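Local coordinates for extracellular solute-binding protein, family 5 (Chelativorans sp., PDB 6WM6) that binds EDTA and related aminopolycarboxylates in the periplasm, probably for delivery to an ABC transporter, at residues A[61-66]-A[71-76]; A[316-319]-A[323-326]; A[339-344]-A[526-531]; A[255-258]-A[262-265]. All coordinates share one frame; numbering follows the deposited sequence.

Interaction 1: residues A[61-66]-A[71-76]; sequences WNVTSA and AVVRTV. With SO4 (sulfate ion), chain B.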
loop_
_atom_site.group_PDB
_atom_site.type_symbol
_atom_site.label_atom_id
_atom_site.label_comp_id
_atom_site.label_asym_id
_atom_site.label_seq_id
_atom_site.Cartn_x
_atom_site.Cartn_y
_atom_site.Cartn_z
ATOM N N TRP A 61 5.987 4.701 16.114
ATOM C CA TRP A 61 4.627 5.180 16.153
ATOM C C TRP A 61 4.356 6.234 15.091
ATOM O O TRP A 61 3.257 6.794 15.068
ATOM C CB TRP A 61 4.308 5.762 17.530
ATOM C CG TRP A 61 4.285 4.720 18.585
ATOM C CD1 TRP A 61 5.348 4.278 19.322
ATOM C CD2 TRP A 61 3.142 3.986 19.022
ATOM N NE1 TRP A 61 4.930 3.299 20.190
ATOM C CE2 TRP A 61 3.583 3.101 20.020
ATOM C CE3 TRP A 61 1.790 3.984 18.663
ATOM C CZ2 TRP A 61 2.712 2.225 20.671
ATOM C CZ3 TRP A 61 0.937 3.120 19.309
ATOM C CH2 TRP A 61 1.400 2.251 20.299
ATOM N N ASN A 62 5.319 6.481 14.207
ATOM C CA ASN A 62 5.255 7.556 13.222
ATOM C C ASN A 62 5.181 6.927 11.836
ATOM O O ASN A 62 6.204 6.582 11.234
ATOM C CB ASN A 62 6.481 8.453 13.392
ATOM C CG ASN A 62 6.539 9.575 12.391
ATOM O OD1 ASN A 62 5.706 9.680 11.468
ATOM N ND2 ASN A 62 7.543 10.455 12.572
ATOM N N VAL A 63 3.964 6.800 11.314
ATOM C CA VAL A 63 3.756 6.085 10.053
ATOM C C VAL A 63 4.447 6.768 8.889
ATOM O O VAL A 63 4.687 6.138 7.850
ATOM C CB VAL A 63 2.248 5.892 9.792
ATOM C CG1 VAL A 63 1.588 7.173 9.332
ATOM C CG2 VAL A 63 2.034 4.765 8.783
ATOM N N THR A 64 4.728 8.068 9.001
ATOM C CA THR A 64 5.368 8.820 7.934
ATOM C C THR A 64 6.872 8.604 7.887
ATOM O O THR A 64 7.526 9.033 6.922
ATOM C CB THR A 64 5.032 10.310 7.970
ATOM O OG1 THR A 64 5.763 10.970 9.019
ATOM C CG2 THR A 64 3.530 10.527 8.177
ATOM N N SER A 65 7.455 7.999 8.916
ATOM C CA SER A 65 8.895 7.773 8.938
ATOM C C SER A 65 9.253 6.539 8.130
ATOM O O SER A 65 8.399 5.705 7.820
ATOM C CB SER A 65 9.398 7.622 10.380
ATOM O OG SER A 65 8.990 6.388 10.970
ATOM N N ALA A 66 10.542 6.420 7.804
ATOM C CA ALA A 66 10.988 5.261 7.033
ATOM C C ALA A 66 10.677 3.960 7.761
ATOM O O ALA A 66 10.188 2.999 7.152
ATOM C CB ALA A 66 12.482 5.368 6.740
ATOM N N ALA A 71 1.474 -1.106 7.220
ATOM C CA ALA A 71 0.031 -1.098 7.431
ATOM C C ALA A 71 -0.350 -1.259 8.903
ATOM O O ALA A 71 -1.426 -0.802 9.309
ATOM C CB ALA A 71 -0.630 -2.206 6.600
ATOM N N VAL A 72 0.479 -1.896 9.720
ATOM C CA VAL A 72 0.164 -2.031 11.137
ATOM C C VAL A 72 0.222 -0.675 11.839
ATOM O O VAL A 72 -0.708 -0.281 12.565
ATOM C CB VAL A 72 1.078 -3.065 11.818
ATOM C CG1 VAL A 72 0.869 -3.062 13.321
ATOM C CG2 VAL A 72 0.813 -4.441 11.233
ATOM N N VAL A 73 1.328 0.056 11.664
ATOM C CA VAL A 73 1.430 1.372 12.289
ATOM C C VAL A 73 0.326 2.278 11.765
ATOM O O VAL A 73 -0.250 3.085 12.506
ATOM C CB VAL A 73 2.837 1.961 12.061
ATOM C CG1 VAL A 73 2.956 3.333 12.714
ATOM C CG2 VAL A 73 3.893 1.016 12.611
ATOM N N ARG A 74 0.026 2.185 10.479
ATOM C CA ARG A 74 -1.026 3.010 9.900
ATOM C C ARG A 74 -2.364 2.688 10.551
ATOM O O ARG A 74 -3.114 3.594 10.936
ATOM C CB ARG A 74 -1.056 2.788 8.384
ATOM C CG ARG A 74 -1.605 3.952 7.595
ATOM C CD ARG A 74 -1.422 3.768 6.081
ATOM N NE ARG A 74 -0.019 3.633 5.703
ATOM C CZ ARG A 74 0.540 2.542 5.198
ATOM N NH1 ARG A 74 -0.150 1.447 4.984
ATOM N NH2 ARG A 74 1.834 2.564 4.916
ATOM N N THR A 75 -2.686 1.400 10.679
ATOM C CA THR A 75 -3.950 0.981 11.284
ATOM C C THR A 75 -4.067 1.447 12.730
ATOM O O THR A 75 -5.107 1.971 13.145
ATOM C CB THR A 75 -4.079 -0.543 11.183
ATOM O OG1 THR A 75 -4.241 -0.887 9.799
ATOM C CG2 THR A 75 -5.282 -1.077 11.940
ATOM N N VAL A 76 -3.014 1.262 13.515
ATOM C CA VAL A 76 -3.079 1.561 14.944
ATOM C C VAL A 76 -3.124 3.055 15.217
ATOM O O VAL A 76 -3.663 3.487 16.236
ATOM C CB VAL A 76 -1.895 0.883 15.654
ATOM C CG1 VAL A 76 -1.773 1.353 17.076
ATOM C CG2 VAL A 76 -2.057 -0.629 15.602
HETATM S S SO4 B . 3.228 -3.230 4.168
HETATM O O1 SO4 B . 2.210 -2.347 4.744
HETATM O O2 SO4 B . 3.492 -4.319 5.094
HETATM O O3 SO4 B . 2.737 -3.776 2.873
HETATM O O4 SO4 B . 4.449 -2.463 3.949
#
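Val63 and Arg74 meet where loop 61-66 folds over the start of helix 71-77, a worked example of a turn packed on a helix largely through valine methyls. With chi1 at 75°, Val63 points CG2 opposite its own backbone N, and this methyl lies 3.7 Å from Arg74 CB, the two side chains crossing at about a right angle. The arginine then bends at chi3 (-60°), which keeps its NE beside the same methyl before NH1 runs on to the carbonyl of Gln549. Val73 approaches from the preceding helical position, its CG1 3.9 Å from Val63 CB. Trp61 starts out away from the helix, yet its indole returns obliquely until CZ3 is 3.9 Å from Val76 CG1. The type I turn Asn62-Ser65 is held by its own polar groups: Thr64 OG1 donates to Asn62 OD1 (2.8 Å), and Asn62 O accepts from both the N and OG of Ser65. At the helix start Ala71 N donates to O1 of a sulfate (2.9 Å), probably from the crystallisation liquor, which Tyr460 also binds. Around this layer, Trp61 meets Phe227 edge-to-face, Thr64 rests on helix 131-141, Asn62 and Ser65 touch helix 202-212, and Val76 packs on Phe254 of strand 251-256.

Interaction 2: residues A[316-319]-A[323-326]; sequences GPMS and LRKA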
loop_
_atom_site.group_PDB
_atom_site.type_symbol
_atom_site.label_atom_id
_atom_site.label_comp_id
_atom_site.label_asym_id
_atom_site.label_seq_id
_atom_site.Cartn_x
_atom_site.Cartn_y
_atom_site.Cartn_z
ATOM N N GLY A 316 23.622 -10.666 -14.133
ATOM C CA GLY A 316 23.262 -12.057 -14.253
ATOM C C GLY A 316 22.542 -12.348 -15.553
ATOM O O GLY A 316 22.445 -11.494 -16.440
ATOM N N PRO A 317 22.009 -13.566 -15.681
ATOM C CA PRO A 317 21.397 -13.970 -16.961
ATOM C C PRO A 317 20.289 -13.039 -17.433
ATOM O O PRO A 317 20.131 -12.831 -18.647
ATOM C CB PRO A 317 20.851 -15.376 -16.676
ATOM C CG PRO A 317 21.663 -15.871 -15.518
ATOM C CD PRO A 317 22.063 -14.674 -14.706
ATOM N N MET A 318 19.497 -12.494 -16.515
ATOM C CA MET A 318 18.390 -11.613 -16.894
ATOM C C MET A 318 18.828 -10.229 -17.334
ATOM O O MET A 318 17.971 -9.416 -17.695
ATOM C CB MET A 318 17.384 -11.535 -15.760
ATOM C CG MET A 318 16.723 -12.868 -15.459
ATOM S SD MET A 318 15.796 -13.488 -16.910
ATOM C CE MET A 318 15.837 -15.214 -16.489
ATOM N N SER A 319 20.131 -9.944 -17.333
ATOM C CA SER A 319 20.571 -8.693 -17.961
ATOM C C SER A 319 20.390 -8.701 -19.476
ATOM O O SER A 319 20.452 -7.635 -20.092
ATOM C CB SER A 319 22.016 -8.378 -17.573
ATOM O OG SER A 319 22.892 -9.346 -18.089
ATOM N N LEU A 323 16.436 -12.940 -22.965
ATOM C CA LEU A 323 16.094 -13.973 -21.991
ATOM C C LEU A 323 14.890 -13.537 -21.164
ATOM O O LEU A 323 13.996 -14.347 -20.885
ATOM C CB LEU A 323 17.298 -14.323 -21.110
ATOM C CG LEU A 323 17.057 -15.438 -20.103
ATOM C CD1 LEU A 323 16.670 -16.736 -20.796
ATOM C CD2 LEU A 323 18.297 -15.667 -19.224
ATOM N N ARG A 324 14.834 -12.250 -20.795
ATOM C CA ARG A 324 13.671 -11.738 -20.068
ATOM C C ARG A 324 12.403 -11.949 -20.872
ATOM O O ARG A 324 11.402 -12.492 -20.359
ATOM C CB ARG A 324 13.834 -10.256 -19.743
ATOM C CG ARG A 324 15.015 -9.979 -18.829
ATOM C CD ARG A 324 14.932 -8.607 -18.154
ATOM N NE ARG A 324 14.863 -7.418 -19.010
ATOM C CZ ARG A 324 15.926 -6.774 -19.491
ATOM N NH1 ARG A 324 17.148 -7.235 -19.267
ATOM N NH2 ARG A 324 15.749 -5.665 -20.186
ATOM N N LYS A 325 12.414 -11.530 -22.142
ATOM C CA LYS A 325 11.211 -11.648 -22.954
ATOM C C LYS A 325 10.828 -13.099 -23.188
ATOM O O LYS A 325 9.636 -13.437 -23.197
ATOM C CB LYS A 325 11.375 -10.891 -24.269
ATOM C CG LYS A 325 11.439 -9.393 -24.051
ATOM C CD LYS A 325 11.527 -8.583 -25.324
ATOM C CE LYS A 325 11.468 -7.111 -24.952
ATOM N NZ LYS A 325 11.471 -6.188 -26.113
ATOM N N ALA A 326 11.811 -13.981 -23.355
ATOM C CA ALA A 326 11.493 -15.385 -23.558
ATOM C C ALA A 326 10.845 -15.984 -22.321
ATOM O O ALA A 326 9.827 -16.688 -22.416
ATOM C CB ALA A 326 12.758 -16.165 -23.922
HETATM O O HOH W 1 19.628 -5.222 -19.103
#
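The short 3-10 turn that ends at Ser319, in the connection from strand 305-311 to helix 321-330, packs on the first part of that helix through Pro317 and Met318 against Leu323 and Arg324. Leu323 directs its CD2 methyl at the turn, 3.6 Å from Pro317 CB and only 3.4 Å from Pro317 O. Met318 is bent at chi2 (-61°), and this fold of the chain carries its thioether across the leucine at about a right angle, with CE 3.7 Å from Leu323 CD2. The connection belongs to the lobe built on the mixed sheet that includes strands 305-311, 407-410 and 524-537; Met318 touches Leu311 and Leu407 of it, while Leu323 meets Leu384 of helix 377-386. On the polar side Arg324 passes Met318 SD with its CG, and a bend at chi3 (-59°) then turns the guanidinium toward the turn. There NH1 donates to Met318 O over 2.8 Å in a nearly straight bond (164°), lying in both the carbonyl plane and the guanidinium plane. A water joins the same NH1 (3.2 Å) to Ser319 O (2.7 Å). The group is further fixed from beyond the turn by Tyr521, whose carbonyl accepts NH2 and whose ring makes a cation-pi contact. Within the turn, Gly316 O receives both the N and the OG of Ser319.

Interaction 3: residues A[339-344]-A[526-531]; sequences KTADPY and PIYQLP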
loop_
_atom_site.group_PDB
_atom_site.type_symbol
_atom_site.label_atom_id
_atom_site.label_comp_id
_atom_site.label_asym_id
_atom_site.label_seq_id
_atom_site.Cartn_x
_atom_site.Cartn_y
_atom_site.Cartn_z
ATOM N N LYS A 339 -4.718 -21.820 -11.213
ATOM C CA LYS A 339 -4.274 -22.710 -10.153
ATOM C C LYS A 339 -4.247 -22.068 -8.778
ATOM O O LYS A 339 -4.344 -22.774 -7.768
ATOM C CB LYS A 339 -2.863 -23.230 -10.472
ATOM C CG LYS A 339 -2.746 -24.056 -11.734
ATOM C CD LYS A 339 -3.060 -25.511 -11.468
ATOM C CE LYS A 339 -2.721 -26.381 -12.678
ATOM N NZ LYS A 339 -3.599 -26.094 -13.844
ATOM N N THR A 340 -4.116 -20.741 -8.684
ATOM C CA THR A 340 -3.868 -20.085 -7.418
ATOM C C THR A 340 -4.960 -19.130 -6.956
ATOM O O THR A 340 -4.985 -18.785 -5.769
ATOM C CB THR A 340 -2.539 -19.300 -7.456
ATOM O OG1 THR A 340 -2.618 -18.298 -8.484
ATOM C CG2 THR A 340 -1.376 -20.223 -7.740
ATOM N N ALA A 341 -5.805 -18.643 -7.852
ATOM C CA ALA A 341 -6.872 -17.709 -7.506
ATOM C C ALA A 341 -8.239 -18.241 -7.899
ATOM O O ALA A 341 -9.169 -18.221 -7.075
ATOM C CB ALA A 341 -6.634 -16.345 -8.184
ATOM N N ASP A 342 -8.388 -18.723 -9.131
ATOM C CA ASP A 342 -9.710 -19.063 -9.642
ATOM C C ASP A 342 -10.449 -20.120 -8.817
ATOM O O ASP A 342 -11.694 -20.110 -8.850
ATOM C CB ASP A 342 -9.644 -19.518 -11.109
ATOM C CG ASP A 342 -9.163 -18.429 -12.070
ATOM O OD1 ASP A 342 -9.091 -17.248 -11.670
ATOM O OD2 ASP A 342 -8.880 -18.786 -13.231
ATOM N N PRO A 343 -9.795 -21.041 -8.109
ATOM C CA PRO A 343 -10.574 -22.048 -7.367
ATOM C C PRO A 343 -11.436 -21.468 -6.261
ATOM O O PRO A 343 -12.420 -22.112 -5.873
ATOM C CB PRO A 343 -9.498 -22.988 -6.811
ATOM C CG PRO A 343 -8.383 -22.884 -7.785
ATOM C CD PRO A 343 -8.362 -21.399 -8.156
ATOM N N TYR A 344 -11.123 -20.282 -5.745
ATOM C CA TYR A 344 -11.888 -19.710 -4.648
ATOM C C TYR A 344 -12.225 -18.234 -4.832
ATOM O O TYR A 344 -12.908 -17.666 -3.975
ATOM C CB TYR A 344 -11.176 -19.923 -3.298
ATOM C CG TYR A 344 -9.921 -19.127 -3.033
ATOM C CD1 TYR A 344 -8.732 -19.395 -3.712
ATOM C CD2 TYR A 344 -9.899 -18.113 -2.073
ATOM C CE1 TYR A 344 -7.571 -18.673 -3.447
ATOM C CE2 TYR A 344 -8.758 -17.400 -1.822
ATOM C CZ TYR A 344 -7.595 -17.670 -2.496
ATOM O OH TYR A 344 -6.457 -16.939 -2.222
ATOM N N PRO A 526 3.619 -8.027 -14.246
ATOM C CA PRO A 526 2.484 -7.989 -13.318
ATOM C C PRO A 526 1.679 -9.267 -13.420
ATOM O O PRO A 526 1.566 -9.862 -14.498
ATOM C CB PRO A 526 1.671 -6.783 -13.816
ATOM C CG PRO A 526 1.914 -6.771 -15.334
ATOM C CD PRO A 526 3.333 -7.317 -15.515
ATOM N N ILE A 527 1.091 -9.674 -12.291
ATOM C CA ILE A 527 0.358 -10.942 -12.195
ATOM C C ILE A 527 -1.119 -10.660 -11.898
ATOM O O ILE A 527 -1.950 -10.646 -12.806
ATOM C CB ILE A 527 1.056 -11.895 -11.215
ATOM C CG1 ILE A 527 2.497 -12.183 -11.685
ATOM C CG2 ILE A 527 0.285 -13.199 -11.096
ATOM C CD1 ILE A 527 3.373 -12.907 -10.674
ATOM N N TYR A 528 -1.473 -10.429 -10.643
ATOM C CA TYR A 528 -2.852 -10.087 -10.278
ATOM C C TYR A 528 -2.840 -9.546 -8.857
ATOM O O TYR A 528 -1.880 -9.715 -8.098
ATOM C CB TYR A 528 -3.812 -11.264 -10.445
ATOM C CG TYR A 528 -3.549 -12.486 -9.611
ATOM C CD1 TYR A 528 -3.716 -12.461 -8.231
ATOM C CD2 TYR A 528 -3.150 -13.704 -10.191
ATOM C CE1 TYR A 528 -3.495 -13.582 -7.435
ATOM C CE2 TYR A 528 -2.916 -14.813 -9.401
ATOM C CZ TYR A 528 -3.086 -14.748 -8.044
ATOM O OH TYR A 528 -2.873 -15.846 -7.218
ATOM N N GLN A 529 -3.949 -8.905 -8.495
ATOM C CA GLN A 529 -4.107 -8.297 -7.176
ATOM C C GLN A 529 -4.297 -9.335 -6.083
ATOM O O GLN A 529 -5.005 -10.334 -6.246
ATOM C CB GLN A 529 -5.332 -7.381 -7.209
ATOM C CG GLN A 529 -5.135 -6.077 -7.988
ATOM C CD GLN A 529 -6.457 -5.487 -8.359
ATOM O OE1 GLN A 529 -7.054 -5.858 -9.368
ATOM N NE2 GLN A 529 -6.901 -4.522 -7.572
ATOM N N LEU A 530 -3.695 -9.077 -4.925
ATOM C CA LEU A 530 -3.935 -9.908 -3.768
ATOM C C LEU A 530 -5.371 -9.745 -3.294
ATOM O O LEU A 530 -5.926 -8.652 -3.351
ATOM C CB LEU A 530 -3.007 -9.529 -2.611
ATOM C CG LEU A 530 -1.560 -10.020 -2.689
ATOM C CD1 LEU A 530 -0.772 -9.405 -3.811
ATOM C CD2 LEU A 530 -0.866 -9.728 -1.352
ATOM N N PRO A 531 -5.978 -10.792 -2.764
ATOM C CA PRO A 531 -7.270 -10.621 -2.086
ATOM C C PRO A 531 -7.077 -10.110 -0.676
ATOM O O PRO A 531 -6.192 -10.549 0.052
ATOM C CB PRO A 531 -7.844 -12.044 -2.072
ATOM C CG PRO A 531 -6.624 -12.929 -2.020
ATOM C CD PRO A 531 -5.558 -12.214 -2.841
HETATM O O HOH W 2 -4.197 -15.404 -4.230
#
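Thr340, in the last turn of helix 333-340, brings its hydroxyl to that of Tyr528 on strand 524-537, with Thr340 OG1 and Tyr528 OH 2.8 Å apart. The threonine oxygen lies near the plane of the tyrosine ring, at its edge, and the two side chains cross at a slant. With chi1 at 61°, OG1 sits between the threonine's backbone N and carbonyl carbon, from where it bonds Leu336 O one turn back, its firm partner; Tyr528 OH probably donates to OG1, though its proton has an alternative acceptor. Ala341, the first residue to leave helical geometry, places CB 3.9 Å from Tyr528 CZ, adding an apolar touch beside the polar one. Strand 524-537 pairs with strands 274-275, 296-299 and 305-311 in the large mixed sheet, and Tyr528 reaches out from it to the helix end, its ring meeting that of Trp348 with planes at about 90°. Past Ala341 the chain makes a turn in which Tyr344 N bonds Ala341 O (3.1 Å). Tyr344 then extends its phenol back to the strand, where OH is 4.0 Å from Pro531 CG, the side chains at about a right angle. Its hydroxyl has its strongest partner in Ala280 O. A water lies 3.4 Å from Tyr344 OH, a weak bond, and 3.3 Å from Tyr528 OH.

Interaction 4: residues A[255-258]-A[262-265]; sequences RIIT and QQLT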
loop_
_atom_site.group_PDB
_atom_site.type_symbol
_atom_site.label_atom_id
_atom_site.label_comp_id
_atom_site.label_asym_id
_atom_site.label_seq_id
_atom_site.Cartn_x
_atom_site.Cartn_y
_atom_site.Cartn_z
ATOM N N ARG A 255 -4.556 -6.117 19.303
ATOM C CA ARG A 255 -3.839 -7.231 19.902
ATOM C C ARG A 255 -2.788 -7.729 18.920
ATOM O O ARG A 255 -3.105 -8.049 17.774
ATOM C CB ARG A 255 -4.825 -8.351 20.217
ATOM C CG ARG A 255 -4.185 -9.624 20.772
ATOM C CD ARG A 255 -3.852 -9.515 22.241
ATOM N NE ARG A 255 -3.501 -10.835 22.776
ATOM C CZ ARG A 255 -2.265 -11.240 23.046
ATOM N NH1 ARG A 255 -1.232 -10.436 22.858
ATOM N NH2 ARG A 255 -2.069 -12.465 23.516
ATOM N N ILE A 256 -1.544 -7.797 19.379
ATOM C CA ILE A 256 -0.431 -8.197 18.528
ATOM C C ILE A 256 -0.369 -9.720 18.463
ATOM O O ILE A 256 -0.171 -10.376 19.491
ATOM C CB ILE A 256 0.880 -7.582 19.049
ATOM C CG1 ILE A 256 0.789 -6.051 18.915
ATOM C CG2 ILE A 256 2.077 -8.130 18.292
ATOM C CD1 ILE A 256 1.588 -5.290 19.939
ATOM N N ILE A 257 -0.537 -10.263 17.260
ATOM C CA ILE A 257 -0.434 -11.700 16.974
ATOM C C ILE A 257 0.473 -11.808 15.749
ATOM O O ILE A 257 0.009 -11.686 14.604
ATOM C CB ILE A 257 -1.798 -12.346 16.706
ATOM C CG1 ILE A 257 -2.739 -12.116 17.887
ATOM C CG2 ILE A 257 -1.648 -13.846 16.427
ATOM C CD1 ILE A 257 -4.145 -12.649 17.672
ATOM N N THR A 258 1.766 -12.047 15.983
ATOM C CA THR A 258 2.741 -12.005 14.893
ATOM C C THR A 258 2.604 -13.193 13.950
ATOM O O THR A 258 2.977 -13.092 12.775
ATOM C CB THR A 258 4.159 -11.943 15.470
ATOM O OG1 THR A 258 4.340 -13.007 16.413
ATOM C CG2 THR A 258 4.401 -10.599 16.157
ATOM N N GLN A 262 -2.292 -17.965 13.165
ATOM C CA GLN A 262 -3.032 -18.186 14.400
ATOM C C GLN A 262 -4.160 -17.174 14.602
ATOM O O GLN A 262 -4.814 -17.194 15.647
ATOM C CB GLN A 262 -2.082 -18.120 15.596
ATOM C CG GLN A 262 -0.994 -19.179 15.571
ATOM C CD GLN A 262 0.025 -18.994 16.677
ATOM O OE1 GLN A 262 0.036 -17.972 17.366
ATOM N NE2 GLN A 262 0.890 -19.986 16.852
ATOM N N GLN A 263 -4.400 -16.292 13.631
ATOM C CA GLN A 263 -5.377 -15.223 13.845
ATOM C C GLN A 263 -6.809 -15.747 13.796
ATOM O O GLN A 263 -7.656 -15.305 14.581
ATOM C CB GLN A 263 -5.132 -14.087 12.857
ATOM C CG GLN A 263 -3.795 -13.382 13.139
ATOM C CD GLN A 263 -3.612 -12.037 12.450
ATOM O OE1 GLN A 263 -2.583 -11.383 12.644
ATOM N NE2 GLN A 263 -4.580 -11.620 11.657
ATOM N N LEU A 264 -7.100 -16.716 12.923
ATOM C CA LEU A 264 -8.459 -17.245 12.876
ATOM C C LEU A 264 -8.799 -18.005 14.156
ATOM O O LEU A 264 -9.930 -17.923 14.659
ATOM C CB LEU A 264 -8.642 -18.112 11.631
ATOM C CG LEU A 264 -10.067 -18.400 11.175
ATOM C CD1 LEU A 264 -10.947 -17.168 11.073
ATOM C CD2 LEU A 264 -9.999 -19.096 9.811
ATOM N N THR A 265 -7.826 -18.720 14.726
ATOM C CA THR A 265 -8.057 -19.388 16.000
ATOM C C THR A 265 -8.368 -18.382 17.106
ATOM O O THR A 265 -9.280 -18.594 17.916
ATOM C CB THR A 265 -6.842 -20.245 16.369
ATOM O OG1 THR A 265 -6.697 -21.300 15.405
ATOM C CG2 THR A 265 -6.998 -20.850 17.758
#
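Gln262, just ahead of helix 263-268, faces Ile257, just past the end of strand 251-256, and begins a contact in which one branched residue serves two successive positions. Its part is slight: Gln262 CB comes within 4.4 Å of Ile257 CG2, and the rest of this exposed side chain is poorly ordered. Gln263 follows as the first residue of the helix and carries more of the contact. Its CG lies 4.0 Å from Ile257 CG2, the two side chains meeting at a slant. The glutamine holds CG opposite its carbonyl carbon (chi1 -67°) and runs on extended, a shape that takes its amide end nearer to the strand end than its CB direction would suggest. The isoleucine is arranged to match: with chi1 at -57°, CG2 stands opposite its backbone N and is the branch that serves both glutamines. The backbones draw closest at this pair, with Ile257 CA and Gln263 CA 6.8 Å apart. Ile257 and Gln263 also share Ala53 of the neighbouring parallel strand 49-54 as a partner, so both pack against this outermost strand of the four-stranded sheet. Next along the helix, Leu264 joins Gln263 in touching Ile275 of strand 274-275. That strand belongs to a different sheet, the one containing strand 524-537. The arrangement is therefore a strand-loop-helix connection through which the chain leaves one sheet for another, consistent with the crossings between lobes characteristic of periplasmic solute-binding proteins.

From the N terminus, interaction 1 comes first and folds the later part of the long connection after strand 49-54 back onto helix 71-77. Interaction 4 follows, closing the turn from strand 251-256 into helix 263-268; its nearest atoms are about 6 Å from those of interaction 1, and strand 251-256 contributes its end to interaction 4 and, through Phe254, packs on interaction 1. Interaction 2 closes another local turn, at the start of helix 321-330. Interaction 3 alone spans a long interval, joining the end of the next helix, 333-340, to strand 524-537. The four lie in series, neither nesting nor crossing. Interactions 1 and 2, with centres about 37 Å apart, belong to separate regions, while interactions 2 and 3 share the large mixed sheet.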